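Local coordinates for protein rubber oxygenase (Streptomyces sp., PDB 5O1L) that cleaves the double bonds of poly(cis-1,4-isoprene) in natural and synthetic rubber with molecular oxygen, using a non-covalently bound b-type heme, at residues A65-R69 against G70-A74; S186-V189 against T190-T194; A199-R202 against H203-Q207; G216-I220 against P221-A225. All blocks are in the same frame, centred on the assembly; numbering follows the deposited sequence. Where two conformers were deposited one is given.

Contact 1: A65-R69 against G70-A74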
# COMPACT_ATOMS: atom_id res chain seq x y z
N ALA A 65 -14.44 1.44 -21.86
CA ALA A 65 -15.78 1.69 -22.47
C ALA A 65 -16.55 2.73 -21.68
O ALA A 65 -17.10 3.69 -22.27
CB ALA A 65 -16.57 0.43 -22.58
N VAL A 66 -16.53 2.63 -20.35
CA VAL A 66 -17.16 3.61 -19.49
C VAL A 66 -16.61 5.02 -19.73
O VAL A 66 -17.38 5.99 -19.92
CB VAL A 66 -17.08 3.18 -18.01
CG1 VAL A 66 -17.53 4.30 -17.07
CG2 VAL A 66 -17.90 1.89 -17.82
N ILE A 67 -15.31 5.17 -19.83
CA ILE A 67 -14.70 6.44 -20.05
C ILE A 67 -15.09 6.98 -21.47
O ILE A 67 -15.55 8.11 -21.59
CB ILE A 67 -13.19 6.38 -19.90
CG1 ILE A 67 -12.86 6.17 -18.41
CG2 ILE A 67 -12.54 7.65 -20.37
CD1 ILE A 67 -11.44 5.65 -18.16
N ASP A 68 -14.92 6.13 -22.46
CA ASP A 68 -15.19 6.51 -23.87
C ASP A 68 -16.68 6.83 -24.12
O ASP A 68 -16.98 7.57 -25.04
CB ASP A 68 -14.68 5.42 -24.82
CG ASP A 68 -13.16 5.36 -24.88
OD1 ASP A 68 -12.49 6.32 -24.43
OD2 ASP A 68 -12.60 4.35 -25.38
N ARG A 69 -17.60 6.24 -23.36
CA ARG A 69 -19.04 6.57 -23.47
C ARG A 69 -19.45 7.77 -22.68
O ARG A 69 -20.63 8.14 -22.76
CB ARG A 69 -19.92 5.38 -23.09
CG ARG A 69 -19.81 4.19 -24.04
CD ARG A 69 -20.85 3.09 -23.83
NE ARG A 69 -20.93 2.71 -22.41
CZ ARG A 69 -20.51 1.57 -21.83
NH1 ARG A 69 -20.61 1.45 -20.51
NH2 ARG A 69 -20.01 0.52 -22.49
N GLY A 70 -18.53 8.46 -22.00
CA GLY A 70 -18.83 9.64 -21.24
C GLY A 70 -19.61 9.39 -19.96
O GLY A 70 -20.26 10.28 -19.42
N GLU A 71 -19.48 8.18 -19.41
CA GLU A 71 -20.28 7.77 -18.27
C GLU A 71 -19.59 8.00 -16.92
O GLU A 71 -20.24 7.76 -15.89
CB GLU A 71 -20.67 6.33 -18.41
CG GLU A 71 -21.65 6.16 -19.54
CD GLU A 71 -21.85 4.75 -19.96
OE1 GLU A 71 -21.24 3.83 -19.37
OE2 GLU A 71 -22.63 4.54 -20.92
N VAL A 72 -18.39 8.57 -16.89
CA VAL A 72 -17.69 8.71 -15.62
C VAL A 72 -18.44 9.61 -14.62
O VAL A 72 -18.60 9.23 -13.45
CB VAL A 72 -16.20 9.08 -15.78
CG1 VAL A 72 -15.54 9.41 -14.44
CG2 VAL A 72 -15.49 7.89 -16.44
N PRO A 73 -18.94 10.79 -15.03
CA PRO A 73 -19.56 11.64 -13.97
C PRO A 73 -20.79 10.96 -13.29
O PRO A 73 -20.90 10.98 -12.06
CB PRO A 73 -19.95 12.92 -14.77
CG PRO A 73 -18.95 12.96 -15.87
CD PRO A 73 -18.72 11.53 -16.30
N ALA A 74 -21.62 10.31 -14.07
CA ALA A 74 -22.77 9.58 -13.55
C ALA A 74 -22.37 8.39 -12.71
O ALA A 74 -22.86 8.22 -11.62
CB ALA A 74 -23.70 9.14 -14.66
O HOH W 1 -16.50 9.55 -19.17
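A Schellman motif ends helix 59-68 where Val-66 and Ile-67 meet Gly-70 and Glu-71, and the chain starts helix 72-79 two residues later. Two bonds returning into the last turn identify it: Glu-71 N reaches Val-66 O at 3.1 Å, and Gly-70 N reaches Ile-67 O at 3.0 Å. The first is nearly aligned with the carbonyl, whereas the second arrives from above the carbonyl plane. Gly-70 has a positive phi of 71°, the reversal the motif needs and one that glycine adopts easily. A water continues the link, donating to Ile-67 O and accepting from Val-72 N at 3.1 Å.

A salt bridge between Arg-69 and Glu-71 spans Gly-70. Arg-69 grips the carboxylate side-on: NE bonds to Glu-71 OE2 at 2.9 Å and NH1 to Glu-71 OE1 at 2.7 Å. A bend at chi3 of Arg-69 (-49°) turns the guanidinium back along the helix, one face towards Ala-65 O and Val-66 N. Both oxygens lie near the guanidinium plane, yet the two flat groups are inclined by 48°, in keeping with OE2 being met from above the carboxylate plane and OE1 on its syn side.

On the apolar side, Val-72 CG2 lies against Ile-67 CG1 at 3.7 Å, the two side chains running alongside and pointing the same way, while Val-66 CG1 meets the CB of Glu-71 at 4.0 Å. Arg-69 NH2 has a second anionic partner in Asp-96 of helix 95-104, and Ile-67 rests on Ala-200 and His-203 of helix 187-204.

Contact 2: S186-V189 against T190-T194. With HEM (protoporphyrin IX containing Fe), chain C.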
# COMPACT_ATOMS: atom_id res chain seq x y z
N SER A 186 -15.61 -1.87 4.84
CA SER A 186 -15.60 -1.28 3.55
C SER A 186 -14.42 -1.70 2.63
O SER A 186 -14.30 -1.18 1.53
CB SER A 186 -15.65 0.25 3.65
OG SER A 186 -14.53 0.75 4.29
N MET A 187 -13.61 -2.69 3.03
CA MET A 187 -12.49 -2.98 2.18
C MET A 187 -12.85 -3.62 0.89
O MET A 187 -12.11 -3.46 -0.11
CB MET A 187 -11.37 -3.79 2.92
CG MET A 187 -10.07 -3.97 2.19
SD MET A 187 -9.28 -2.36 1.88
CE MET A 187 -8.73 -2.58 0.21
N ILE A 188 -13.95 -4.36 0.80
CA ILE A 188 -14.33 -4.86 -0.52
C ILE A 188 -14.71 -3.71 -1.47
O ILE A 188 -14.29 -3.68 -2.60
CB ILE A 188 -15.50 -5.81 -0.39
CG1 ILE A 188 -15.08 -7.04 0.45
CG2 ILE A 188 -15.98 -6.21 -1.81
CD1 ILE A 188 -16.20 -7.98 0.81
N VAL A 189 -15.47 -2.78 -0.93
CA VAL A 189 -15.82 -1.55 -1.66
C VAL A 189 -14.56 -0.83 -2.13
O VAL A 189 -14.44 -0.54 -3.32
CB VAL A 189 -16.71 -0.67 -0.83
CG1 VAL A 189 -17.01 0.61 -1.55
CG2 VAL A 189 -17.96 -1.44 -0.43
N THR A 190 -13.61 -0.61 -1.21
CA THR A 190 -12.39 0.11 -1.54
C THR A 190 -11.60 -0.66 -2.56
O THR A 190 -11.07 -0.10 -3.49
CB THR A 190 -11.55 0.28 -0.26
OG1 THR A 190 -12.31 1.17 0.55
CG2 THR A 190 -10.16 0.85 -0.57
N ALA A 191 -11.49 -1.99 -2.39
CA ALA A 191 -10.75 -2.78 -3.36
C ALA A 191 -11.33 -2.75 -4.75
O ALA A 191 -10.60 -2.62 -5.76
CB ALA A 191 -10.63 -4.22 -2.91
N VAL A 192 -12.64 -2.89 -4.87
CA VAL A 192 -13.29 -2.89 -6.15
C VAL A 192 -13.16 -1.47 -6.82
O VAL A 192 -12.82 -1.37 -7.99
CB VAL A 192 -14.74 -3.32 -6.06
CG1 VAL A 192 -15.46 -3.05 -7.37
CG2 VAL A 192 -14.86 -4.76 -5.65
N LYS A 193 -13.38 -0.43 -6.03
CA LYS A 193 -13.19 0.91 -6.59
C LYS A 193 -11.76 1.14 -7.01
O LYS A 193 -11.53 1.76 -8.04
CB LYS A 193 -13.64 1.94 -5.54
CG LYS A 193 -15.17 1.97 -5.34
CD LYS A 193 -15.59 3.06 -4.40
CE LYS A 193 -17.09 3.05 -4.21
NZ LYS A 193 -17.54 4.14 -3.32
N THR A 194 -10.76 0.66 -6.23
CA THR A 194 -9.36 0.79 -6.60
C THR A 194 -9.07 0.08 -7.88
O THR A 194 -8.34 0.58 -8.74
CB THR A 194 -8.46 0.33 -5.44
OG1 THR A 194 -8.73 1.10 -4.24
CG2 THR A 194 -6.97 0.38 -5.87
CHA HEM C . -5.07 4.95 -7.28
CHB HEM C . -4.16 1.62 -4.01
CHC HEM C . -0.64 -0.10 -6.77
CHD HEM C . -0.93 3.83 -9.46
C1A HEM C . -5.12 4.13 -6.20
C2A HEM C . -6.12 4.28 -5.18
C3A HEM C . -5.84 3.37 -4.24
C4A HEM C . -4.74 2.63 -4.66
CMA HEM C . -6.62 3.21 -2.96
CAA HEM C . -7.29 5.30 -5.12
CBA HEM C . -6.78 6.64 -4.55
CGA HEM C . -7.94 7.45 -4.09
O1A HEM C . -8.53 8.02 -5.01
O2A HEM C . -8.24 7.48 -2.83
C1B HEM C . -3.13 0.83 -4.51
C2B HEM C . -2.63 -0.30 -3.80
C3B HEM C . -1.67 -0.83 -4.53
C4B HEM C . -1.52 -0.01 -5.72
CMB HEM C . -3.12 -0.83 -2.46
CAB HEM C . -0.84 -2.01 -4.44
CBB HEM C . -0.85 -2.99 -3.39
C1C HEM C . -0.40 0.82 -7.77
C2C HEM C . 0.77 0.75 -8.63
C3C HEM C . 0.64 1.87 -9.39
C4C HEM C . -0.52 2.59 -8.91
CMC HEM C . 1.76 -0.37 -8.71
CAC HEM C . 1.55 2.33 -10.45
CBC HEM C . 2.62 1.69 -11.06
C1D HEM C . -2.08 4.47 -9.08
C2D HEM C . -2.60 5.69 -9.75
C3D HEM C . -3.74 6.01 -9.16
C4D HEM C . -3.98 4.99 -8.14
CMD HEM C . -1.85 6.39 -10.81
CAD HEM C . -4.65 7.23 -9.47
CBD HEM C . -4.11 8.41 -8.67
CGD HEM C . -4.94 9.65 -9.02
O1D HEM C . -5.58 10.18 -8.09
O2D HEM C . -4.99 10.15 -10.18
NA HEM C . -4.29 3.10 -5.89
NB HEM C . -2.40 0.96 -5.62
NC HEM C . -1.17 1.95 -7.91
ND HEM C . -2.99 4.05 -8.17
FE HEM C . -2.73 2.50 -6.93
O HOH W 2 -12.07 0.89 3.25
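Four successive i to i+4 backbone bonds join 186-189 to 190-194 in the first turns of helix 187-204. Thr-190 N to Ser-186 O (2.9 Å) begins the ladder, Ala-191 N and Val-192 N take Met-187 O and Ile-188 O, and Lys-193 N to Val-189 O (2.9 Å, 170° at the hydrogen) continues it. Ser-186 occupies the N-cap position, but its hydroxyl makes no capping bond; a water instead joins it to the next turn, 2.7 Å from both Ser-186 OG and Thr-190 OG1.

The aliphatic part of Lys-193 runs alongside Val-189, with Lys-193 CE 3.6 Å from Val-189 CG1. Its chain is extended beyond CG, which carries the buried ammonium to the carbonyl oxygens of Leu-79 and Trp-82. Met-187 takes another course: bends at chi2 and chi3 bring its methyl CE back to Thr-190 CG2 at 3.8 Å and close to Ala-191 CB.

This helix is the one that carries His-198, the inferred axial ligand of the heme iron, one turn beyond Thr-194. Thr-194 itself lines the heme pocket. Its methyl CG2 lies 3.4 Å from C4A of the heme, and its OG1 approaches the heme methyl CMA at 3.2 Å. That hydroxyl donates to Thr-190 O at 2.7 Å, an oxygen that also accepts from Thr-194 N; the two donors come from opposite faces of the carbonyl plane. Val-192 packs on Met-101 and Ala-104 of helix 95-104, and Ile-188 and Ala-191 touch Met-267 of helix 251-267.

Contact 3: A199-R202 against H203-Q207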
# COMPACT_ATOMS: atom_id res chain seq x y z
N ALA A 199 -7.76 0.54 -13.56
CA ALA A 199 -8.15 0.24 -14.91
C ALA A 199 -8.35 1.54 -15.73
O ALA A 199 -7.94 1.61 -16.90
CB ALA A 199 -9.36 -0.64 -14.89
N ALA A 200 -8.93 2.54 -15.13
CA ALA A 200 -9.07 3.84 -15.77
C ALA A 200 -7.72 4.43 -16.09
O ALA A 200 -7.52 4.92 -17.20
CB ALA A 200 -9.84 4.78 -14.88
N VAL A 201 -6.79 4.39 -15.14
CA VAL A 201 -5.43 4.88 -15.34
C VAL A 201 -4.74 4.22 -16.50
O VAL A 201 -3.97 4.87 -17.22
CB VAL A 201 -4.62 4.78 -14.03
CG1 VAL A 201 -3.15 5.12 -14.23
CG2 VAL A 201 -5.26 5.75 -13.01
N ARG A 202 -4.97 2.94 -16.69
CA ARG A 202 -4.34 2.19 -17.78
C ARG A 202 -4.83 2.71 -19.13
O ARG A 202 -4.11 2.65 -20.12
CB ARG A 202 -4.59 0.71 -17.64
CG ARG A 202 -3.91 0.09 -16.44
CD ARG A 202 -3.92 -1.42 -16.54
NE ARG A 202 -3.51 -2.00 -15.26
CZ ARG A 202 -4.37 -2.35 -14.33
NH1 ARG A 202 -5.70 -2.33 -14.47
NH2 ARG A 202 -3.86 -2.70 -13.12
N HIS A 203 -6.07 3.18 -19.17
CA HIS A 203 -6.60 3.79 -20.39
C HIS A 203 -6.08 5.23 -20.56
O HIS A 203 -5.80 5.68 -21.70
CB HIS A 203 -8.10 3.72 -20.34
CG HIS A 203 -8.79 4.15 -21.60
ND1 HIS A 203 -9.66 5.21 -21.65
CD2 HIS A 203 -8.71 3.66 -22.86
CE1 HIS A 203 -10.10 5.36 -22.89
NE2 HIS A 203 -9.52 4.46 -23.65
N LEU A 204 -5.90 5.97 -19.48
CA LEU A 204 -5.58 7.39 -19.50
C LEU A 204 -4.11 7.70 -19.65
O LEU A 204 -3.74 8.54 -20.48
CB LEU A 204 -6.12 8.10 -18.26
CG LEU A 204 -7.65 8.05 -18.27
CD1 LEU A 204 -8.20 8.49 -16.93
CD2 LEU A 204 -8.22 8.92 -19.38
N LEU A 205 -3.24 7.09 -18.83
CA LEU A 205 -1.85 7.50 -18.79
C LEU A 205 -1.13 7.35 -20.15
O LEU A 205 -0.27 8.18 -20.42
CB LEU A 205 -1.05 6.79 -17.68
CG LEU A 205 -1.00 7.48 -16.35
CD1 LEU A 205 -0.22 6.64 -15.31
CD2 LEU A 205 -0.44 8.91 -16.35
N PRO A 206 -1.43 6.27 -20.93
CA PRO A 206 -0.73 6.21 -22.22
C PRO A 206 -1.07 7.35 -23.16
O PRO A 206 -0.33 7.57 -24.12
CB PRO A 206 -1.16 4.86 -22.78
CG PRO A 206 -1.39 4.04 -21.56
CD PRO A 206 -2.16 5.01 -20.71
N GLN A 207 -2.12 8.08 -22.85
CA GLN A 207 -2.46 9.31 -23.61
C GLN A 207 -1.70 10.54 -23.10
O GLN A 207 -1.87 11.64 -23.66
CB GLN A 207 -4.00 9.50 -23.63
CG GLN A 207 -4.78 8.29 -24.17
CD GLN A 207 -6.30 8.47 -24.16
OE1 GLN A 207 -6.82 9.42 -24.73
NE2 GLN A 207 -7.03 7.54 -23.52
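Ala-199 O is met by His-203 N at 3.3 Å, a weak bond with 146° at the hydrogen, in the last turns of helix 187-204. Next, Ala-200 O accepts Leu-204 N at 3.0 Å, in its carbonyl plane, together with a weak bond from His-203 N; Leu-204 N also makes a weak bond to Val-201 O. The mixture of i+3 and i+4 partners is consistent with the helix tightening towards the 3-10 segment 205-207. Leu-204 curls its side chain over Ala-200 O, its CG 3.3 Å from that oxygen.

Val-201 has the straightest of these backbone bonds, Leu-205 N to Val-201 O at 2.8 Å with 174° at the hydrogen. Their side chains run alongside each other and point the same way, and the contact of Val-201 CG1 with Leu-205 CD1, at 3.5 Å, is tighter than usual for two carbons. Leu-205 stands off the staggered position (chi1 -91°), which may reflect this tight contact. Val-201 also lines the heme pocket.

Arg-202 O faces the ring of Pro-206, whose CD lies 3.1 Å away; proline has no N-H to offer there, so Arg-202 O receives no i+4 backbone bond from it. The next backbone bond, Gln-207 N to Leu-204 O, is of the i+3 kind. Gln-207 folds back, and its NE2 donates to His-203 O at 2.9 Å while lying above the centre of the His-203 ring.

The extended chain of Arg-202 carries its guanidinium to Asp-60, in a salt bridge, and to the carbonyl of Ile-222. His-203 packs on Ala-64 and Asp-68 of helix 59-68, whereas Leu-205 touches Ala-151 and Tyr-154 of helix 146-154.

Contact 4: G216-I220 against P221-A225. With HEM (protoporphyrin IX containing Fe), chain C.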
# COMPACT_ATOMS: atom_id res chain seq x y z
N GLY A 216 10.09 4.11 -20.01
CA GLY A 216 11.10 3.08 -20.28
C GLY A 216 10.61 1.98 -21.17
O GLY A 216 10.97 0.81 -20.96
N GLY A 217 9.70 2.26 -22.08
CA GLY A 217 9.10 1.22 -22.91
C GLY A 217 7.91 0.41 -22.44
O GLY A 217 7.36 -0.41 -23.18
N GLN A 218 7.46 0.68 -21.21
CA GLN A 218 6.25 0.01 -20.74
C GLN A 218 5.11 0.70 -21.45
O GLN A 218 5.03 1.93 -21.41
CB GLN A 218 6.11 0.19 -19.24
CG GLN A 218 4.94 -0.57 -18.68
CD GLN A 218 4.78 -0.35 -17.17
OE1 GLN A 218 4.79 0.77 -16.71
NE2 GLN A 218 4.53 -1.44 -16.44
N LYS A 219 4.26 -0.06 -22.11
CA LYS A 219 3.20 0.51 -22.92
C LYS A 219 1.96 0.87 -22.13
O LYS A 219 1.24 1.85 -22.48
CB LYS A 219 2.82 -0.43 -24.06
CG LYS A 219 3.94 -0.58 -25.12
CD LYS A 219 3.99 0.65 -26.04
CE LYS A 219 5.02 0.59 -27.14
NZ LYS A 219 6.41 0.65 -26.57
N ILE A 220 1.70 0.15 -21.03
CA ILE A 220 0.48 0.33 -20.24
C ILE A 220 0.95 0.29 -18.78
O ILE A 220 1.74 -0.61 -18.44
CB ILE A 220 -0.48 -0.85 -20.46
CG1 ILE A 220 -0.74 -1.04 -21.99
CG2 ILE A 220 -1.74 -0.74 -19.59
CD1 ILE A 220 -1.65 -2.19 -22.29
N PRO A 221 0.52 1.23 -17.96
CA PRO A 221 1.03 1.26 -16.59
C PRO A 221 0.30 0.21 -15.70
O PRO A 221 -0.71 -0.37 -16.06
CB PRO A 221 0.62 2.64 -16.11
CG PRO A 221 -0.66 2.85 -16.82
CD PRO A 221 -0.46 2.30 -18.21
N ILE A 222 0.86 0.05 -14.52
CA ILE A 222 0.25 -0.72 -13.45
C ILE A 222 0.05 -2.17 -13.87
O ILE A 222 -1.05 -2.73 -13.84
CB ILE A 222 -1.07 -0.11 -12.87
CG1 ILE A 222 -1.10 1.41 -12.84
CG2 ILE A 222 -1.29 -0.68 -11.46
CD1 ILE A 222 -2.39 1.97 -12.35
N SER A 223 1.14 -2.81 -14.25
CA SER A 223 1.07 -4.25 -14.52
C SER A 223 0.90 -5.03 -13.20
O SER A 223 1.07 -4.47 -12.12
CB SER A 223 2.36 -4.74 -15.21
OG SER A 223 3.44 -4.66 -14.32
N GLN A 224 0.52 -6.29 -13.31
CA GLN A 224 0.44 -7.21 -12.16
C GLN A 224 1.76 -7.18 -11.40
O GLN A 224 1.77 -7.20 -10.15
CB GLN A 224 0.18 -8.64 -12.63
CG GLN A 224 -1.19 -8.86 -13.27
CD GLN A 224 -2.27 -9.11 -12.29
OE1 GLN A 224 -3.41 -8.62 -12.44
NE2 GLN A 224 -1.94 -9.80 -11.24
N ALA A 225 2.87 -7.23 -12.13
CA ALA A 225 4.20 -7.20 -11.50
C ALA A 225 4.37 -5.91 -10.70
O ALA A 225 4.87 -5.92 -9.57
CB ALA A 225 5.31 -7.36 -12.55
CHA HEM C . -5.07 4.95 -7.28
CHB HEM C . -4.16 1.62 -4.01
CHC HEM C . -0.64 -0.10 -6.77
CHD HEM C . -0.93 3.83 -9.46
C1A HEM C . -5.12 4.13 -6.20
C2A HEM C . -6.12 4.28 -5.18
C3A HEM C . -5.84 3.37 -4.24
C4A HEM C . -4.74 2.63 -4.66
CMA HEM C . -6.62 3.21 -2.96
CAA HEM C . -7.29 5.30 -5.12
CBA HEM C . -6.78 6.64 -4.55
CGA HEM C . -7.94 7.45 -4.09
O1A HEM C . -8.53 8.02 -5.01
O2A HEM C . -8.24 7.48 -2.83
C1B HEM C . -3.13 0.83 -4.51
C2B HEM C . -2.63 -0.30 -3.80
C3B HEM C . -1.67 -0.83 -4.53
C4B HEM C . -1.52 -0.01 -5.72
CMB HEM C . -3.12 -0.83 -2.46
CAB HEM C . -0.84 -2.01 -4.44
CBB HEM C . -0.85 -2.99 -3.39
C1C HEM C . -0.40 0.82 -7.77
C2C HEM C . 0.77 0.75 -8.63
C3C HEM C . 0.64 1.87 -9.39
C4C HEM C . -0.52 2.59 -8.91
CMC HEM C . 1.76 -0.37 -8.71
CAC HEM C . 1.55 2.33 -10.45
CBC HEM C . 2.62 1.69 -11.06
C1D HEM C . -2.08 4.47 -9.08
C2D HEM C . -2.60 5.69 -9.75
C3D HEM C . -3.74 6.01 -9.16
C4D HEM C . -3.98 4.99 -8.14
CMD HEM C . -1.85 6.39 -10.81
CAD HEM C . -4.65 7.23 -9.47
CBD HEM C . -4.11 8.41 -8.67
CGD HEM C . -4.94 9.65 -9.02
O1D HEM C . -5.58 10.18 -8.09
O2D HEM C . -4.99 10.15 -10.18
NA HEM C . -4.29 3.10 -5.89
NB HEM C . -2.40 0.96 -5.62
NC HEM C . -1.17 1.95 -7.91
ND HEM C . -2.99 4.05 -8.17
FE HEM C . -2.73 2.50 -6.93
O HOH W 3 3.47 1.43 -14.45
O HOH W 4 5.11 -4.30 -16.32
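No direct hydrogen bond joins Gln-218 to the residues it faces, Pro-221, Ile-222 and Ser-223; two waters make the connection, one at each end of the amide. The first donates to Gln-218 OE1 at 2.7 Å and accepts from Ile-222 N at 3.0 Å. The second accepts from Gln-218 NE2 at 2.9 Å and from Ser-223 OG at 2.6 Å.

With CG anti to the backbone N (chi1 -176°) and the chain extended beyond it, Gln-218 spans the bend, its OE1 passing 3.8 Å from Pro-221 CA. NE2 also bonds to Asp-226, so one carboxylate links the glutamine to the start of the helix. Ile-220 crosses the proline ring at about a right angle, with its CG2 3.6 Å from Pro-221 CD.

Ile-222 has left-handed backbone angles (phi 61°, psi 57°) at a non-glycine position. Its side chain lies against the heme: CG1 is 3.7 Å from the vinyl carbon CAC of the heme, and CD1 is the same distance from the meso carbon CHD. It touches His-198, the inferred axial ligand, as well.

Ser-223 caps a backbone N just beyond Ala-225 while its own N bonds to Asp-226, the reciprocal pattern consistent with a capping box at the start of helix 224-244, entered from a loop that gives Ile-222 to the heme pocket.

In the fold
From the N terminus, contact 1 turns the chain between helices 59-68 and 72-79. Contacts 2 and 3 come next, at the beginning and end of helix 187-204, their centres about 19 Å apart. Contact 4 leads from the loop after helix 209-214 into helix 224-244. All four are local and follow in series, without nesting or crossing. Contact 3 joins its neighbours in space: His-203 CE1 lies 3.0 Å from Asp-68 OD1 of contact 1, and Arg-202 NH2 probably bonds to Ile-222 O of contact 4 at 2.9 Å. Contacts 2, 3 and 4 each supply a residue to the heme pocket; contact 1 lies farther out.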